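Local coordinates for protein acetoacetate decarboxylase (Sphingomonas wittichii, PDB 5UPB) that is an acetoacetate decarboxylase-like lyase, probably related in chemistry to the enzyme that removes carbon dioxide from acetoacetate, at residues 28-33 with 159-164; 32-37 with 52-57; 113-118 with 184-189. All coordinates share one frame; numbering follows the deposited sequence.

Contact 1: residues 28-33 with 159-164; sequences LTVYLR and FRLGLT
L28 and V30 of strand 28-33 pack on L161, G162 and L163 of strand 159-164, a contact made mainly by apolar side chains between two strands that run nearly perpendicular (98°) with their axes 7.1 Å apart. This is near-orthogonal packing of strands 21-34 and 156-166, which do not pair with each other, in the largely beta fold of this family. At that angle the backbones cannot pair, and branched aliphatic side chains, which need no partner for a polar end, fill the space between them.

Among the side-chain contacts, L28 touches both L161 and L163. With CG anti to the backbone N (chi1 166°), its two methyls divide the work: CD2 lies 3.7 Å from L161 CB, while CD1 meets L163 CB at 3.8 Å. L161 answers with its own branches, CD1 lying by L28 and CD2 3.8 Å from V30 CG2. The leucines slide past each other in opposite directions. An alanine in place of L28 would probably open a gap over L161 and L163, since both methyls that touch them would be gone.

Side chain also meets backbone: L28 CD2 rests on the main chain, 3.7 Å from L161 O and 4.0 Å from G162 N.

Around this crossing, strand 28-33 bonds through its backbone to strands 53-65 and 235-249. I219 of strand 206-221 packs on L161, A56 of strand 53-65 touches the same leucine, and V147 of strand 146-153 touches L28.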
loop_
_atom_site.group_PDB
_atom_site.type_symbol
_atom_site.label_atom_id
_atom_site.label_comp_id
_atom_site.label_asym_id
_atom_site.label_seq_id
_atom_site.Cartn_x
_atom_site.Cartn_y
_atom_site.Cartn_z
ATOM N N LEU A 28 14.834 1.976 16.147
ATOM C CA LEU A 28 14.904 0.754 16.944
ATOM C C LEU A 28 16.053 -0.074 16.395
ATOM O O LEU A 28 16.076 -0.391 15.197
ATOM C CB LEU A 28 13.584 -0.022 16.869
ATOM C CG LEU A 28 13.616 -1.464 17.369
ATOM C CD1 LEU A 28 13.976 -1.481 18.870
ATOM C CD2 LEU A 28 12.250 -2.154 17.145
ATOM N N THR A 29 17.014 -0.404 17.247
ATOM C CA THR A 29 18.215 -1.100 16.817
ATOM C C THR A 29 18.523 -2.293 17.712
ATOM O O THR A 29 18.481 -2.191 18.949
ATOM C CB THR A 29 19.401 -0.130 16.798
ATOM O OG1 THR A 29 19.100 0.946 15.898
ATOM C CG2 THR A 29 20.680 -0.820 16.355
ATOM N N VAL A 30 18.858 -3.418 17.069
ATOM C CA VAL A 30 19.336 -4.610 17.742
ATOM C C VAL A 30 20.711 -4.949 17.186
ATOM O O VAL A 30 20.897 -5.073 15.966
ATOM C CB VAL A 30 18.372 -5.781 17.587
ATOM C CG1 VAL A 30 18.997 -7.045 18.194
ATOM C CG2 VAL A 30 17.060 -5.432 18.246
ATOM N N TYR A 31 21.668 -5.082 18.081
ATOM C CA TYR A 31 23.004 -5.502 17.720
ATOM C C TYR A 31 23.133 -7.017 17.827
ATOM O O TYR A 31 22.549 -7.649 18.714
ATOM C CB TYR A 31 24.022 -4.819 18.624
ATOM C CG TYR A 31 24.011 -3.332 18.426
ATOM C CD1 TYR A 31 24.550 -2.759 17.272
ATOM C CD2 TYR A 31 23.487 -2.484 19.406
ATOM C CE1 TYR A 31 24.525 -1.377 17.076
ATOM C CE2 TYR A 31 23.467 -1.104 19.217
ATOM C CZ TYR A 31 24.005 -0.557 18.063
ATOM O OH TYR A 31 24.003 0.807 17.890
ATOM N N LEU A 32 23.856 -7.579 16.874
ATOM C CA LEU A 32 24.025 -9.013 16.695
ATOM C C LEU A 32 25.476 -9.313 16.371
ATOM O O LEU A 32 26.217 -8.458 15.873
ATOM C CB LEU A 32 23.212 -9.560 15.511
ATOM C CG LEU A 32 21.781 -9.135 15.336
ATOM C CD1 LEU A 32 21.372 -9.628 13.982
ATOM C CD2 LEU A 32 20.960 -9.743 16.440
ATOM N N ARG A 33 25.838 -10.581 16.529
ATOM C CA ARG A 33 27.112 -11.096 16.042
ATOM C C ARG A 33 26.813 -12.343 15.228
ATOM O O ARG A 33 26.103 -13.231 15.700
ATOM C CB ARG A 33 28.091 -11.413 17.171
ATOM C CG ARG A 33 29.492 -11.822 16.667
ATOM C CD ARG A 33 30.496 -11.998 17.807
ATOM N NE ARG A 33 30.586 -10.796 18.648
ATOM C CZ ARG A 33 30.304 -10.742 19.951
ATOM N NH1 ARG A 33 29.923 -11.827 20.621
ATOM N NH2 ARG A 33 30.417 -9.586 20.592
ATOM N N PHE A 159 12.038 -9.349 8.564
ATOM C CA PHE A 159 12.428 -9.586 9.949
ATOM C C PHE A 159 11.558 -8.767 10.883
ATOM O O PHE A 159 10.810 -7.883 10.460
ATOM C CB PHE A 159 13.922 -9.317 10.188
ATOM C CG PHE A 159 14.366 -7.883 10.039
ATOM C CD1 PHE A 159 14.385 -7.014 11.137
ATOM C CD2 PHE A 159 14.833 -7.412 8.816
ATOM C CE1 PHE A 159 14.842 -5.702 11.008
ATOM C CE2 PHE A 159 15.283 -6.097 8.680
ATOM C CZ PHE A 159 15.297 -5.241 9.803
ATOM N N ARG A 160 11.553 -9.196 12.143
ATOM C CA ARG A 160 10.861 -8.508 13.216
ATOM C C ARG A 160 11.881 -8.142 14.289
ATOM O O ARG A 160 12.803 -8.912 14.545
ATOM C CB ARG A 160 9.790 -9.377 13.860
ATOM C CG ARG A 160 8.868 -10.052 12.878
ATOM C CD ARG A 160 8.170 -11.229 13.535
ATOM N NE ARG A 160 7.271 -10.808 14.610
ATOM C CZ ARG A 160 6.764 -11.647 15.503
ATOM N NH1 ARG A 160 7.086 -12.940 15.471
ATOM N NH2 ARG A 160 5.939 -11.196 16.428
ATOM N N LEU A 161 11.708 -6.972 14.888
ATOM C CA LEU A 161 12.555 -6.480 15.974
ATOM C C LEU A 161 11.677 -5.955 17.090
ATOM O O LEU A 161 10.586 -5.431 16.847
ATOM C CB LEU A 161 13.433 -5.305 15.593
ATOM C CG LEU A 161 14.552 -5.408 14.596
ATOM C CD1 LEU A 161 15.268 -4.061 14.619
ATOM C CD2 LEU A 161 15.468 -6.560 14.950
ATOM N N GLY A 162 12.201 -6.031 18.312
ATOM C CA GLY A 162 11.482 -5.471 19.437
ATOM C C GLY A 162 12.429 -5.187 20.581
ATOM O O GLY A 162 13.568 -5.665 20.616
ATOM N N LEU A 163 11.942 -4.391 21.519
ATOM C CA LEU A 163 12.711 -3.988 22.700
ATOM C C LEU A 163 11.753 -3.850 23.868
ATOM O O LEU A 163 10.710 -3.204 23.728
ATOM C CB LEU A 163 13.392 -2.639 22.456
ATOM C CG LEU A 163 14.323 -2.164 23.544
ATOM C CD1 LEU A 163 15.544 -3.070 23.586
ATOM C CD2 LEU A 163 14.703 -0.721 23.260
ATOM N N THR A 164 12.115 -4.430 25.022
ATOM C CA THR A 164 11.467 -4.105 26.292
ATOM C C THR A 164 12.463 -3.246 27.064
ATOM O O THR A 164 13.546 -3.718 27.422
ATOM C CB THR A 164 11.110 -5.341 27.104
ATOM O OG1 THR A 164 10.238 -6.178 26.352
ATOM C CG2 THR A 164 10.407 -4.922 28.386
#

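Contact 2: residues 32-37 with 52-57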
loop_
_atom_site.group_PDB
_atom_site.type_symbol
_atom_site.label_atom_id
_atom_site.label_comp_id
_atom_site.label_asym_id
_atom_site.label_seq_id
_atom_site.Cartn_x
_atom_site.Cartn_y
_atom_site.Cartn_z
ATOM N N LEU A 32 23.856 -7.579 16.874
ATOM C CA LEU A 32 24.025 -9.013 16.695
ATOM C C LEU A 32 25.476 -9.313 16.371
ATOM O O LEU A 32 26.217 -8.458 15.873
ATOM C CB LEU A 32 23.212 -9.560 15.511
ATOM C CG LEU A 32 21.781 -9.135 15.336
ATOM C CD1 LEU A 32 21.372 -9.628 13.982
ATOM C CD2 LEU A 32 20.960 -9.743 16.440
ATOM N N ARG A 33 25.838 -10.581 16.529
ATOM C CA ARG A 33 27.112 -11.096 16.042
ATOM C C ARG A 33 26.813 -12.343 15.228
ATOM O O ARG A 33 26.103 -13.231 15.700
ATOM C CB ARG A 33 28.091 -11.413 17.171
ATOM C CG ARG A 33 29.492 -11.822 16.667
ATOM C CD ARG A 33 30.496 -11.998 17.807
ATOM N NE ARG A 33 30.586 -10.796 18.648
ATOM C CZ ARG A 33 30.304 -10.742 19.951
ATOM N NH1 ARG A 33 29.923 -11.827 20.621
ATOM N NH2 ARG A 33 30.417 -9.586 20.592
ATOM N N CYS A 34 27.264 -12.356 13.982
ATOM C CA CYS A 34 27.173 -13.516 13.111
ATOM C C CYS A 34 28.574 -14.017 12.817
ATOM O O CYS A 34 29.580 -13.429 13.243
ATOM C CB CYS A 34 26.446 -13.186 11.793
ATOM S SG CYS A 34 24.784 -12.577 11.982
ATOM N N ASP A 35 28.626 -15.140 12.127
ATOM C CA ASP A 35 29.884 -15.720 11.669
ATOM C C ASP A 35 30.548 -14.748 10.697
ATOM O O ASP A 35 29.991 -14.494 9.617
ATOM C CB ASP A 35 29.601 -17.064 11.000
ATOM C CG ASP A 35 30.855 -17.798 10.581
ATOM O OD1 ASP A 35 31.965 -17.265 10.780
ATOM O OD2 ASP A 35 30.723 -18.927 10.063
ATOM N N PRO A 36 31.738 -14.224 10.995
ATOM C CA PRO A 36 32.331 -13.250 10.070
ATOM C C PRO A 36 32.493 -13.787 8.653
ATOM O O PRO A 36 32.383 -13.012 7.697
ATOM C CB PRO A 36 33.685 -12.925 10.726
ATOM C CG PRO A 36 33.522 -13.258 12.158
ATOM C CD PRO A 36 32.583 -14.427 12.191
ATOM N N ALA A 37 32.697 -15.099 8.480
ATOM C CA ALA A 37 32.931 -15.627 7.135
ATOM C C ALA A 37 31.683 -15.500 6.274
ATOM O O ALA A 37 31.778 -15.154 5.089
ATOM C CB ALA A 37 33.390 -17.085 7.216
ATOM N N GLY A 52 32.284 -9.767 13.203
ATOM C CA GLY A 52 30.964 -10.322 12.996
ATOM C C GLY A 52 29.841 -9.465 13.540
ATOM O O GLY A 52 28.670 -9.832 13.374
ATOM N N LEU A 53 30.159 -8.351 14.200
ATOM C CA LEU A 53 29.124 -7.431 14.649
ATOM C C LEU A 53 28.282 -6.982 13.462
ATOM O O LEU A 53 28.817 -6.666 12.400
ATOM C CB LEU A 53 29.741 -6.200 15.302
ATOM C CG LEU A 53 28.741 -5.084 15.663
ATOM C CD1 LEU A 53 27.719 -5.528 16.737
ATOM C CD2 LEU A 53 29.460 -3.816 16.070
ATOM N N CYS A 54 26.965 -7.028 13.640
ATOM C CA CYS A 54 25.954 -6.555 12.703
ATOM C C CYS A 54 24.974 -5.729 13.500
ATOM O O CYS A 54 24.878 -5.889 14.726
ATOM C CB CYS A 54 25.157 -7.686 12.000
ATOM S SG CYS A 54 26.200 -8.697 11.123
ATOM N N MET A 55 24.285 -4.817 12.813
ATOM C CA MET A 55 23.176 -4.100 13.433
ATOM C C MET A 55 21.948 -4.284 12.556
ATOM O O MET A 55 22.024 -4.157 11.322
ATOM C CB MET A 55 23.420 -2.595 13.649
ATOM C CG MET A 55 23.188 -1.696 12.557
ATOM S SD MET A 55 23.347 -0.036 13.247
ATOM C CE MET A 55 24.731 0.534 12.287
ATOM N N ALA A 56 20.842 -4.643 13.183
ATOM C CA ALA A 56 19.529 -4.583 12.554
ATOM C C ALA A 56 18.799 -3.344 13.069
ATOM O O ALA A 56 18.877 -3.046 14.267
ATOM C CB ALA A 56 18.732 -5.838 12.884
ATOM N N TYR A 57 18.168 -2.569 12.167
ATOM C CA TYR A 57 17.329 -1.473 12.639
ATOM C C TYR A 57 16.042 -1.355 11.851
ATOM O O TYR A 57 15.952 -1.736 10.678
ATOM C CB TYR A 57 18.050 -0.098 12.636
ATOM C CG TYR A 57 18.353 0.516 11.282
ATOM C CD1 TYR A 57 17.366 1.129 10.526
ATOM C CD2 TYR A 57 19.633 0.505 10.780
ATOM C CE1 TYR A 57 17.663 1.696 9.291
ATOM C CE2 TYR A 57 19.936 1.070 9.563
ATOM C CZ TYR A 57 18.954 1.656 8.824
ATOM O OH TYR A 57 19.266 2.237 7.625
#
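L32 and C54 form a hydrogen-bonded pair of an antiparallel ladder, the end of the pairing between strands 21-34 and 53-65. L32 N donates to C54 O at 2.9 Å, and C54 N returns a bond to L32 O at 2.8 Å, both nearly straight at 167°. R33 and L53 follow as a non-hydrogen-bonded pair, and C34 N then reaches G52 O at 3.0 Å from above the carbonyl plane.

At this end G52 takes backbone angles that call for glycine: its phi is positive (101°), and a CB here would also clash with C34 O. P36, whose ring suits the first turn of a helix, sets CG 3.8 Å from G52 N. The sulfurs of C34 and C54 lie 4.2 Å apart, small side chains that fit this close packing beside L39 of helix 36-42, which touches both residues. On the face of R33 and L53, R33 lays its CG against the G52 carbonyl and carries its guanidinium on to a salt bridge with E236, so the aliphatic part packs while the charge is matched.

Just before P36, D35 is the N-cap of the helix: its OD1 accepts from A37 N at 3.2 Å, met from above the carboxylate plane.

Contact 3: residues 113-118 with 184-189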
loop_
_atom_site.group_PDB
_atom_site.type_symbol
_atom_site.label_atom_id
_atom_site.label_comp_id
_atom_site.label_asym_id
_atom_site.label_seq_id
_atom_site.Cartn_x
_atom_site.Cartn_y
_atom_site.Cartn_z
ATOM N N ARG A 113 18.011 7.771 -3.930
ATOM C CA ARG A 113 19.096 8.500 -3.269
ATOM C C ARG A 113 20.081 7.523 -2.649
ATOM O O ARG A 113 21.298 7.670 -2.796
ATOM C CB ARG A 113 18.502 9.450 -2.222
ATOM C CG ARG A 113 19.456 10.427 -1.468
ATOM C CD ARG A 113 18.663 11.141 -0.315
ATOM N NE ARG A 113 18.115 10.121 0.598
ATOM C CZ ARG A 113 17.015 10.184 1.368
ATOM N NH1 ARG A 113 16.174 11.247 1.434
ATOM N NH2 ARG A 113 16.763 9.109 2.108
ATOM N N GLY A 114 19.562 6.484 -1.996
ATOM C CA GLY A 114 20.416 5.440 -1.458
ATOM C C GLY A 114 21.293 4.788 -2.507
ATOM O O GLY A 114 22.520 4.682 -2.337
ATOM N N TRP A 115 20.686 4.334 -3.608
ATOM C CA TRP A 115 21.473 3.638 -4.623
ATOM C C TRP A 115 22.577 4.542 -5.157
ATOM O O TRP A 115 23.696 4.082 -5.420
ATOM C CB TRP A 115 20.585 3.151 -5.785
ATOM C CG TRP A 115 19.847 1.848 -5.609
ATOM C CD1 TRP A 115 19.038 1.483 -4.567
ATOM C CD2 TRP A 115 19.818 0.740 -6.537
ATOM N NE1 TRP A 115 18.523 0.213 -4.778
ATOM C CE2 TRP A 115 18.977 -0.257 -5.978
ATOM C CE3 TRP A 115 20.422 0.498 -7.775
ATOM C CZ2 TRP A 115 18.733 -1.484 -6.609
ATOM C CZ3 TRP A 115 20.177 -0.718 -8.401
ATOM C CH2 TRP A 115 19.339 -1.695 -7.809
ATOM N N LEU A 116 22.263 5.831 -5.357
ATOM C CA LEU A 116 23.250 6.754 -5.904
ATOM C C LEU A 116 24.449 6.898 -4.992
ATOM O O LEU A 116 25.555 7.207 -5.452
ATOM C CB LEU A 116 22.633 8.121 -6.140
ATOM C CG LEU A 116 21.574 8.111 -7.255
ATOM C CD1 LEU A 116 20.726 9.414 -7.216
ATOM C CD2 LEU A 116 22.257 7.980 -8.614
ATOM N N ASN A 117 24.233 6.722 -3.705
ATOM C CA ASN A 117 25.279 6.781 -2.703
ATOM C C ASN A 117 25.715 5.389 -2.256
ATOM O O ASN A 117 26.365 5.249 -1.206
ATOM C CB ASN A 117 24.745 7.614 -1.534
ATOM C CG ASN A 117 24.812 9.119 -1.796
ATOM O OD1 ASN A 117 25.684 9.594 -2.515
ATOM N ND2 ASN A 117 23.807 9.855 -1.311
ATOM N N GLY A 118 25.345 4.354 -3.032
ATOM C CA GLY A 118 25.855 3.017 -2.816
ATOM C C GLY A 118 25.198 2.242 -1.715
ATOM O O GLY A 118 25.795 1.284 -1.224
ATOM N N ARG A 184 28.408 1.821 -4.901
ATOM C CA ARG A 184 27.668 2.521 -5.936
ATOM C C ARG A 184 27.795 1.684 -7.188
ATOM O O ARG A 184 28.886 1.565 -7.756
ATOM C CB ARG A 184 28.160 3.952 -6.085
ATOM C CG ARG A 184 27.459 4.715 -7.161
ATOM C CD ARG A 184 27.996 6.122 -7.195
ATOM N NE ARG A 184 27.111 6.974 -7.970
ATOM C CZ ARG A 184 27.374 7.255 -9.216
ATOM N NH1 ARG A 184 28.452 6.741 -9.768
ATOM N NH2 ARG A 184 26.563 8.022 -9.954
ATOM N N HIS A 185 26.685 1.066 -7.587
ATOM C CA HIS A 185 26.714 0.006 -8.578
ATOM C C HIS A 185 25.589 0.234 -9.573
ATOM O O HIS A 185 24.448 0.463 -9.161
ATOM C CB HIS A 185 26.553 -1.363 -7.883
ATOM C CG HIS A 185 26.726 -2.529 -8.809
ATOM N ND1 HIS A 185 25.668 -3.298 -9.225
ATOM C CD2 HIS A 185 27.832 -3.060 -9.386
ATOM C CE1 HIS A 185 26.109 -4.246 -10.036
ATOM N NE2 HIS A 185 27.419 -4.120 -10.156
ATOM N N TRP A 186 25.917 0.215 -10.868
ATOM C CA TRP A 186 24.932 0.475 -11.915
ATOM C C TRP A 186 25.304 -0.402 -13.098
ATOM O O TRP A 186 26.065 0.006 -13.987
ATOM C CB TRP A 186 24.886 1.953 -12.294
ATOM C CG TRP A 186 23.661 2.356 -13.074
ATOM C CD1 TRP A 186 23.630 2.894 -14.340
ATOM C CD2 TRP A 186 22.292 2.242 -12.656
ATOM N NE1 TRP A 186 22.329 3.144 -14.722
ATOM C CE2 TRP A 186 21.487 2.743 -13.716
ATOM C CE3 TRP A 186 21.667 1.779 -11.495
ATOM C CZ2 TRP A 186 20.088 2.790 -13.646
ATOM C CZ3 TRP A 186 20.267 1.813 -11.426
ATOM C CH2 TRP A 186 19.495 2.324 -12.508
ATOM N N PRO A 187 24.832 -1.637 -13.118
ATOM C CA PRO A 187 25.351 -2.597 -14.095
ATOM C C PRO A 187 24.800 -2.333 -15.485
ATOM O O PRO A 187 23.827 -1.603 -15.674
ATOM C CB PRO A 187 24.861 -3.950 -13.559
ATOM C CG PRO A 187 23.595 -3.602 -12.820
ATOM C CD PRO A 187 23.866 -2.254 -12.186
ATOM N N ALA A 188 25.473 -2.929 -16.460
ATOM C CA ALA A 188 25.059 -2.873 -17.863
ATOM C C ALA A 188 24.165 -4.066 -18.195
ATOM O O ALA A 188 24.476 -5.197 -17.829
ATOM C CB ALA A 188 26.262 -2.877 -18.816
ATOM N N LEU A 189 23.027 -3.801 -18.821
ATOM C CA LEU A 189 22.176 -4.860 -19.330
ATOM C C LEU A 189 22.420 -5.149 -20.800
ATOM O O LEU A 189 21.751 -6.019 -21.369
ATOM C CB LEU A 189 20.710 -4.523 -19.115
ATOM C CG LEU A 189 20.294 -4.392 -17.655
ATOM C CD1 LEU A 189 18.820 -4.138 -17.633
ATOM C CD2 LEU A 189 20.682 -5.615 -16.848
HETATM O O HOH W 1 24.045 1.513 -6.453
#
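G118 and R184 bring their backbones together where helix 108-116 ends beside strand 179-186, their CA atoms 3.6 Å apart. The helix finishes in a Schellman motif: G118 N bonds to W115 O, Y119 N to G114 O, and G118 is the C-prime residue. Its positive phi (80°) favours glycine, and a CB would also clash with R184 N. Water 1 joins the two backbones, donating to W115 O at 2.8 Å and accepting from H185 N at 2.9 Å.

R184 supplies the polar side-chain link. CG is anti to the backbone N (chi1 179°), and the chain stays extended as far as NE, which donates to L116 O at 3.0 Å. The bond is bent, 130° at the hydrogen, although the oxygen lies almost in the guanidinium plane. A long, charged arginine suits this place: its NE meets a carbonyl at the helix C-terminus, whose partial negative charge would probably favour the cation, while NH1 bridges to E198 on strand 196-202. NH2 extends the network to P187 O of the fourth subunit.

Two tryptophans make the apolar part, their broad rings spanning the distance between helix and strand. W115 NE1 is held by K121 O. The W186 ring also stacks on W186 of the fourth subunit, which places this contact at a subunit interface. Within the chain, W115 and W186 cross at about a right angle, and W115 CE3 lies at the edge of the W186 ring, 3.9 Å from CZ3.

Contacts 1 and 2 share L32 and R33 and use overlapping parts of strand 21-34: contact 1 packs one length of it against a crossing strand, and contact 2 pairs its end with strand 53-65. Their centres are 12 Å apart, and they touch directly, V30 O lying 2.8 Å from A56 N, a probable hydrogen bond that continues the ladder. Contact 3 stands apart, its centre 28 Å from that of contact 1 and 24 Å from that of contact 2, with nearest atoms about 15 Å and 9 Å away. Contacts 1 and 3 lie on opposite sides of the chain's centre, and contact 3 faces the fourth subunit.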